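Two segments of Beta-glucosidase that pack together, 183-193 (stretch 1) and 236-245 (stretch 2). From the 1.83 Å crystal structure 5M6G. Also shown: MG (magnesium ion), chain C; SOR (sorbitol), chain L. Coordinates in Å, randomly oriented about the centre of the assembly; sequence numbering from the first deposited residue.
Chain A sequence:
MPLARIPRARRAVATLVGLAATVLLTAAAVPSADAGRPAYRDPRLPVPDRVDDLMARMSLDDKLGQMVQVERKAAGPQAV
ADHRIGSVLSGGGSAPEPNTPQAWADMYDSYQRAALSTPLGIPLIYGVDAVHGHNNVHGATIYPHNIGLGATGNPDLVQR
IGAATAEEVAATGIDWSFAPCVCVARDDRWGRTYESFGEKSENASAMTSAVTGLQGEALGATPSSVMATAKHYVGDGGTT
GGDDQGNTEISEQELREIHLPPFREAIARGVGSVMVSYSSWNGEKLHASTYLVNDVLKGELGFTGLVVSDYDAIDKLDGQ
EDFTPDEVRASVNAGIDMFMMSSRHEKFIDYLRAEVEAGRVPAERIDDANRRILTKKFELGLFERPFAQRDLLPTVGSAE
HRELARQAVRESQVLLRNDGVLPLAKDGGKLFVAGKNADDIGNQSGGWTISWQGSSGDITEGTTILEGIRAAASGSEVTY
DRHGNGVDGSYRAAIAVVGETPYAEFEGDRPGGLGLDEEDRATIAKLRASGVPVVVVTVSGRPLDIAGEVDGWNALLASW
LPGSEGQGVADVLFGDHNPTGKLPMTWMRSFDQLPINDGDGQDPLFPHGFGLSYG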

ATOM      1  N   CYS A 183      -1.601  -9.107   0.738  1.00 13.79           N
ATOM      2  CA  CYS A 183      -0.518  -9.996   0.350  1.00 14.41           C
ATOM      3  C   CYS A 183       0.199 -10.564   1.567  1.00 13.85           C
ATOM      4  O   CYS A 183       0.517  -9.837   2.510  1.00 11.72           O
ATOM      5  CB  CYS A 183       0.467  -9.213  -0.531  1.00 18.95           C
ATOM      6  SG  CYS A 183       1.003  -7.515   0.097  1.00 22.34           S
ATOM      7  N   VAL A 184       0.451 -11.871   1.534  1.00 13.81           N
ATOM      8  CA  VAL A 184       1.236 -12.565   2.550  1.00 13.28           C
ATOM      9  C   VAL A 184       2.601 -12.824   1.926  1.00 12.94           C
ATOM     10  O   VAL A 184       2.754 -13.733   1.106  1.00 12.76           O
ATOM     11  CB  VAL A 184       0.554 -13.862   2.992  1.00 13.08           C
ATOM     12  CG1 VAL A 184       1.399 -14.579   4.010  1.00 15.83           C
ATOM     13  CG2 VAL A 184      -0.830 -13.562   3.555  1.00 12.14           C
ATOM     14  N   ALA A 185       3.597 -12.023   2.303  1.00 12.61           N
ATOM     15  CA  ALA A 185       4.899 -12.061   1.642  1.00 12.78           C
ATOM     16  C   ALA A 185       5.716 -13.217   2.212  1.00 12.21           C
ATOM     17  O   ALA A 185       6.117 -13.182   3.380  1.00 14.20           O
ATOM     18  CB  ALA A 185       5.630 -10.733   1.815  1.00 13.83           C
ATOM     19  N   ARG A 186       5.974 -14.230   1.383  1.00 13.20           N
ATOM     20  CA  ARG A 186       6.713 -15.415   1.793  1.00 12.64           C
ATOM     21  C   ARG A 186       8.161 -15.434   1.320  1.00 15.13           C
ATOM     22  O   ARG A 186       8.908 -16.330   1.723  1.00 17.79           O
ATOM     23  CB  ARG A 186       6.011 -16.685   1.273  1.00 14.24           C
ATOM     24  CG  ARG A 186       4.531 -16.748   1.581  1.00 14.84           C
ATOM     25  CD  ARG A 186       4.265 -17.163   3.012  1.00 14.04           C
ATOM     26  NE  ARG A 186       4.620 -18.565   3.261  1.00 14.21           N
ATOM     27  CZ  ARG A 186       4.665 -19.100   4.480  1.00 18.64           C
ATOM     28  NH1 ARG A 186       4.984 -20.380   4.646  1.00 16.70           N
ATOM     29  NH2 ARG A 186       4.383 -18.348   5.540  1.00 16.93           N
ATOM     30  N   ASP A 187       8.578 -14.497   0.469  1.00 11.45           N
ATOM     31  CA  ASP A 187       9.948 -14.481  -0.047  1.00 13.21           C
ATOM     32  C   ASP A 187      10.480 -13.050  -0.036  1.00 14.73           C
ATOM     33  O   ASP A 187      10.084 -12.222  -0.866  1.00 13.65           O
ATOM     34  CB  ASP A 187      10.014 -15.081  -1.454  1.00 15.09           C
ATOM     35  CG  ASP A 187      11.431 -15.424  -1.874  1.00 18.03           C
ATOM     36  OD1 ASP A 187      12.318 -14.558  -1.738  1.00 14.13           O
ATOM     37  OD2 ASP A 187      11.661 -16.567  -2.339  1.00 18.73           O
ATOM     38  N   ASP A 188      11.421 -12.777   0.870  1.00 15.66           N
ATOM     39  CA  ASP A 188      11.881 -11.411   1.102  1.00 14.06           C
ATOM     40  C   ASP A 188      12.527 -10.779  -0.126  1.00 12.32           C
ATOM     41  O   ASP A 188      12.710  -9.564  -0.153  1.00 14.38           O
ATOM     42  CB  ASP A 188      12.869 -11.391   2.277  1.00 13.05           C
ATOM     43  CG  ASP A 188      12.189 -11.613   3.608  1.00 19.89           C
ATOM     44  OD1 ASP A 188      10.937 -11.591   3.649  1.00 24.12           O
ATOM     45  OD2 ASP A 188      12.909 -11.789   4.614  1.00 23.45           O
ATOM     46  N   ARG A 189      12.890 -11.569  -1.136  1.00 11.31           N
ATOM     47  CA  ARG A 189      13.429 -10.986  -2.357  1.00 13.81           C
ATOM     48  C   ARG A 189      12.412 -10.118  -3.085  1.00 17.05           C
ATOM     49  O   ARG A 189      12.800  -9.301  -3.927  1.00 15.61           O
ATOM     50  CB  ARG A 189      13.914 -12.102  -3.281  1.00 14.91           C
ATOM     51  CG  ARG A 189      15.201 -12.732  -2.789  1.00 18.77           C
ATOM     52  CD  ARG A 189      15.574 -13.926  -3.623  1.00 14.74           C
ATOM     53  NE  ARG A 189      14.756 -15.080  -3.280  1.00 15.96           N
ATOM     54  CZ  ARG A 189      15.008 -16.322  -3.690  1.00 21.59           C
ATOM     55  NH1 ARG A 189      16.062 -16.567  -4.458  1.00 20.77           N
ATOM     56  NH2 ARG A 189      14.201 -17.316  -3.340  1.00 16.48           N
ATOM     57  N   TRP A 190      11.126 -10.299  -2.786  1.00 14.61           N
ATOM     58  CA  TRP A 190      10.054  -9.575  -3.460  1.00 15.00           C
ATOM     59  C   TRP A 190      10.137  -8.076  -3.195  1.00 13.87           C
ATOM     60  O   TRP A 190      10.278  -7.642  -2.051  1.00 14.93           O
ATOM     61  CB  TRP A 190       8.711 -10.107  -2.979  1.00 11.98           C
ATOM     62  CG  TRP A 190       7.530  -9.653  -3.780  1.00 15.03           C
ATOM     63  CD1 TRP A 190       7.504  -9.329  -5.113  1.00 11.76           C
ATOM     64  CD2 TRP A 190       6.185  -9.513  -3.306  1.00 15.43           C
ATOM     65  NE1 TRP A 190       6.223  -8.994  -5.492  1.00 14.37           N
ATOM     66  CE2 TRP A 190       5.393  -9.102  -4.405  1.00 13.84           C
ATOM     67  CE3 TRP A 190       5.569  -9.698  -2.059  1.00 11.81           C
ATOM     68  CZ2 TRP A 190       4.019  -8.866  -4.293  1.00 14.07           C
ATOM     69  CZ3 TRP A 190       4.195  -9.457  -1.951  1.00 13.31           C
ATOM     70  CH2 TRP A 190       3.440  -9.052  -3.063  1.00 13.42           C
ATOM     71  N   GLY A 191      10.016  -7.287  -4.261  1.00 14.63           N
ATOM     72  CA  GLY A 191      10.029  -5.845  -4.131  1.00 10.31           C
ATOM     73  C   GLY A 191       8.825  -5.255  -3.421  1.00 14.70           C
ATOM     74  O   GLY A 191       8.827  -4.051  -3.145  1.00 12.43           O
ATOM     75  N   ARG A 192       7.800  -6.055  -3.127  1.00 13.54           N
ATOM     76  CA  ARG A 192       6.638  -5.562  -2.399  1.00 15.80           C
ATOM     77  C   ARG A 192       6.526  -6.173  -1.007  1.00 14.87           C
ATOM     78  O   ARG A 192       5.464  -6.090  -0.377  1.00 13.40           O
ATOM     79  CB  ARG A 192       5.359  -5.812  -3.206  1.00 13.09           C
ATOM     80  CG  ARG A 192       5.524  -5.512  -4.681  1.00 17.07           C
ATOM     81  CD  ARG A 192       4.173  -5.405  -5.389  1.00 11.02           C
ATOM     82  NE  ARG A 192       3.461  -4.183  -5.036  1.00 15.40           N
ATOM     83  CZ  ARG A 192       2.425  -3.703  -5.725  1.00 17.73           C
ATOM     84  NH1 ARG A 192       1.992  -4.352  -6.803  1.00 13.13           N
ATOM     85  NH2 ARG A 192       1.825  -2.576  -5.348  1.00 14.47           N
ATOM     86  N   THR A 193       7.606  -6.787  -0.511  1.00 12.63           N
ATOM     87  CA  THR A 193       7.582  -7.335   0.839  1.00 13.77           C
ATOM     88  C   THR A 193       7.130  -6.287   1.853  1.00 12.91           C
ATOM     89  O   THR A 193       6.410  -6.605   2.807  1.00 11.55           O
ATOM     90  CB  THR A 193       8.967  -7.881   1.203  1.00 13.49           C
ATOM     91  OG1 THR A 193       9.286  -8.975   0.332  1.00 12.13           O
ATOM     92  CG2 THR A 193       9.007  -8.364   2.656  1.00 12.69           C
ATOM     93  N   ASP A 236      -0.045 -13.153  -4.565  1.00 14.04           N
ATOM     94  CA  ASP A 236       1.040 -12.287  -5.017  1.00 13.93           C
ATOM     95  C   ASP A 236       2.288 -12.431  -4.138  1.00 15.37           C
ATOM     96  O   ASP A 236       3.408 -12.269  -4.629  1.00 16.45           O
ATOM     97  CB  ASP A 236       0.558 -10.825  -5.088  1.00 13.25           C
ATOM     98  CG  ASP A 236      -0.128 -10.348  -3.807  1.00 15.66           C
ATOM     99  OD1 ASP A 236      -0.518 -11.174  -2.958  1.00 15.60           O
ATOM    100  OD2 ASP A 236      -0.294  -9.123  -3.659  1.00 21.57           O
ATOM    101  N   GLY A 237       2.127 -12.785  -2.860  1.00 15.72           N
ATOM    102  CA  GLY A 237       3.267 -12.993  -1.975  1.00 12.83           C
ATOM    103  C   GLY A 237       3.913 -14.356  -2.081  1.00 14.72           C
ATOM    104  O   GLY A 237       4.907 -14.641  -1.399  1.00 13.71           O
ATOM    105  N   GLY A 238       3.368 -15.224  -2.932  1.00 14.80           N
ATOM    106  CA  GLY A 238       3.847 -16.587  -3.036  1.00 14.65           C
ATOM    107  C   GLY A 238       4.638 -16.920  -4.278  1.00 18.28           C
ATOM    108  O   GLY A 238       4.915 -18.107  -4.509  1.00 17.58           O
ATOM    109  N   THR A 239       5.019 -15.934  -5.090  1.00 13.61           N
ATOM    110  CA  THR A 239       5.665 -16.236  -6.359  1.00 17.37           C
ATOM    111  C   THR A 239       7.037 -16.851  -6.124  1.00 19.10           C
ATOM    112  O   THR A 239       7.727 -16.529  -5.154  1.00 15.74           O
ATOM    113  CB  THR A 239       5.803 -14.982  -7.229  1.00 16.41           C
ATOM    114  OG1 THR A 239       6.581 -13.983  -6.552  1.00 16.88           O
ATOM    115  CG2 THR A 239       4.431 -14.417  -7.582  1.00 17.72           C
ATOM    116  N   THR A 240       7.418 -17.758  -7.022  1.00 17.85           N
ATOM    117  CA  THR A 240       8.709 -18.423  -6.911  1.00 22.97           C
ATOM    118  C   THR A 240       9.830 -17.401  -6.971  1.00 16.82           C
ATOM    119  O   THR A 240       9.848 -16.532  -7.848  1.00 19.13           O
ATOM    120  CB  THR A 240       8.867 -19.459  -8.026  1.00 16.37           C
ATOM    121  OG1 THR A 240       7.785 -20.388  -7.943  1.00 16.72           O
ATOM    122  CG2 THR A 240      10.198 -20.215  -7.890  1.00 18.00           C
ATOM    123  N   GLY A 241      10.761 -17.503  -6.028  1.00 14.98           N
ATOM    124  CA  GLY A 241      11.861 -16.563  -5.944  1.00 15.97           C
ATOM    125  C   GLY A 241      11.488 -15.167  -5.506  1.00 18.79           C
ATOM    126  O   GLY A 241      12.327 -14.260  -5.594  1.00 19.99           O
ATOM    127  N   GLY A 242      10.262 -14.959  -5.035  1.00 17.27           N
ATOM    128  CA  GLY A 242       9.809 -13.605  -4.750  1.00 17.76           C
ATOM    129  C   GLY A 242       9.849 -12.699  -5.959  1.00 20.38           C
ATOM    130  O   GLY A 242      10.014 -11.487  -5.814  1.00 22.61           O
ATOM    131  N   ASP A 243       9.712 -13.255  -7.157  1.00 17.11           N
ATOM    132  CA  ASP A 243       9.718 -12.454  -8.374  1.00 17.78           C
ATOM    133  C   ASP A 243       8.375 -11.748  -8.527  1.00 17.03           C
ATOM    134  O   ASP A 243       7.325 -12.402  -8.544  1.00 17.42           O
ATOM    135  CB  ASP A 243      10.004 -13.339  -9.586  1.00 16.34           C
ATOM    136  CG  ASP A 243      10.296 -12.540 -10.841  1.00 22.06           C
ATOM    137  OD1 ASP A 243      10.724 -11.372 -10.720  1.00 19.24           O
ATOM    138  OD2 ASP A 243      10.095 -13.071 -11.954  1.00 24.66           O
ATOM    139  N   ASP A 244       8.407 -10.419  -8.654  1.00 15.49           N
ATOM    140  CA  ASP A 244       7.184  -9.650  -8.846  1.00 14.55           C
ATOM    141  C   ASP A 244       6.515 -10.025 -10.166  1.00 11.98           C
ATOM    142  O   ASP A 244       7.186 -10.195 -11.187  1.00 16.19           O
ATOM    143  CB  ASP A 244       7.499  -8.154  -8.826  1.00 11.93           C
ATOM    144  CG  ASP A 244       6.248  -7.313  -8.707  1.00 15.00           C
ATOM    145  OD1 ASP A 244       5.393  -7.705  -7.890  1.00 14.46           O
ATOM    146  OD2 ASP A 244       6.114  -6.289  -9.420  1.00 15.63           O
ATOM    147  N   GLN A 245       5.184 -10.151 -10.131  1.00 14.63           N
ATOM    148  CA  GLN A 245       4.357 -10.584 -11.263  1.00 18.20           C
ATOM    149  C   GLN A 245       4.675 -12.025 -11.674  1.00 18.37           C
ATOM    150  O   GLN A 245       4.313 -12.456 -12.771  1.00 14.37           O
ATOM    151  CB  GLN A 245       4.501  -9.634 -12.460  1.00 15.22           C
ATOM    152  CG  GLN A 245       4.392  -8.153 -12.070  1.00 21.40           C
ATOM    153  CD  GLN A 245       4.343  -7.209 -13.264  1.00 21.39           C
ATOM    154  OE1 GLN A 245       4.412  -7.632 -14.429  1.00 20.98           O
ATOM    155  NE2 GLN A 245       4.254  -5.910 -12.971  1.00 16.85           N
TER
HETATM  156 MG    MG C 702      11.456  -9.436 -10.825  1.00 19.40          MG
HETATM  157  C1  SOR L 711      -1.073  -2.066  -7.339  1.00 25.88           C
HETATM  158  C2  SOR L 711      -1.333  -0.592  -7.595  1.00 38.96           C
HETATM  159  C3  SOR L 711      -0.985  -0.274  -9.047  1.00 43.25           C
HETATM  160  C4  SOR L 711      -0.883   1.232  -9.270  1.00 31.59           C
HETATM  161  C5  SOR L 711      -0.024   1.600 -10.483  1.00 40.79           C
HETATM  162  C6  SOR L 711       0.304   3.088 -10.399  1.00 25.74           C
HETATM  163  O1  SOR L 711      -0.851  -2.299  -5.970  1.00 22.27           O
HETATM  164  O2  SOR L 711      -2.696  -0.296  -7.342  1.00 26.60           O
HETATM  165  O3  SOR L 711      -1.990  -0.810  -9.868  1.00 35.74           O
HETATM  166  O4  SOR L 711      -2.177   1.781  -9.423  1.00 40.21           O
HETATM  167  O5  SOR L 711       1.173   0.834 -10.543  1.00 37.75           O
HETATM  168  O6  SOR L 711       1.395   3.403 -11.239  1.00 35.41           O
HETATM  169  O   HOH W   1       0.020 -13.309  -0.889  1.00 13.87           O
HETATM  170  O   HOH W   2       7.061 -12.630  -1.126  1.00 16.68           O
HETATM  171  O   HOH W   3      10.234 -18.365  -3.432  1.00 18.79           O
HETATM  172  O   HOH W   4       9.564  -8.880 -11.515  1.00 19.70           O
HETATM  173  O   HOH W   5      12.207  -7.547 -11.007  1.00 20.59           O
HETATM  174  O   HOH W   6      13.394 -10.060 -10.378  1.00 16.63           O
HETATM  175  O   HOH W   7      12.108  -9.608 -12.846  1.00 22.73           O

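Two loops without regular secondary structure can pack closely if their polar backbone atoms find partners, and these segments of Beta-glucosidase illustrate how few direct bonds that requires. Only two hydrogen bonds cross directly between them. Arg 186 N donates to Gly 237 O (3.0 Å), and Trp 190 NE1 donates to Asp 244 OD1 (2.8 Å), with the carboxylate lying at the edge of the indole, where its N-H points.

Water completes much of the remainder. Water 1 accepts from both Val 184 N and Gly 237 N (2.9 Å each). Water 2 accepts from Asp 187 N (2.9 Å) and donates to Gly 237 O (3.0 Å), so that carbonyl serves a second donor. Water 3 accepts from Gly 241 N (2.8 Å) and donates to Asp 187 OD2 (2.5 Å). That carboxylate is heavily used: Asp 187 OD1 receives Arg 189 N (3.1 Å) and Arg 189 NE (2.9 Å), while Asp 187 OD2 forms a salt bridge with Arg 189 NH2 (2.8 Å). The guanidinium, held in this way, presents one face to Gly 241 O.

Each loop also satisfies itself. Trp 190 N donates to Asp 187 O (2.9 Å), closing a type I turn, and Gly 242 N donates to Thr 239 O (3.0 Å).

Trp 190, with chi1 in the t well, is buried and contributes the largest covered area, its ring taking Asp 236 O over one face. Glycines permit the close backbone approach. A CB on Gly 237 would lie 1.9 Å from Val 184 O, whereas its bare CA makes a CA-H...O contact with that oxygen at 3.2 Å. On Gly 242 a CB would clash with Trp 190 N and Asp 187 O, and positive phi independently favours glycine; its carbonyl O receives a CA-H...O contact from Trp 190 CA (3.0 Å).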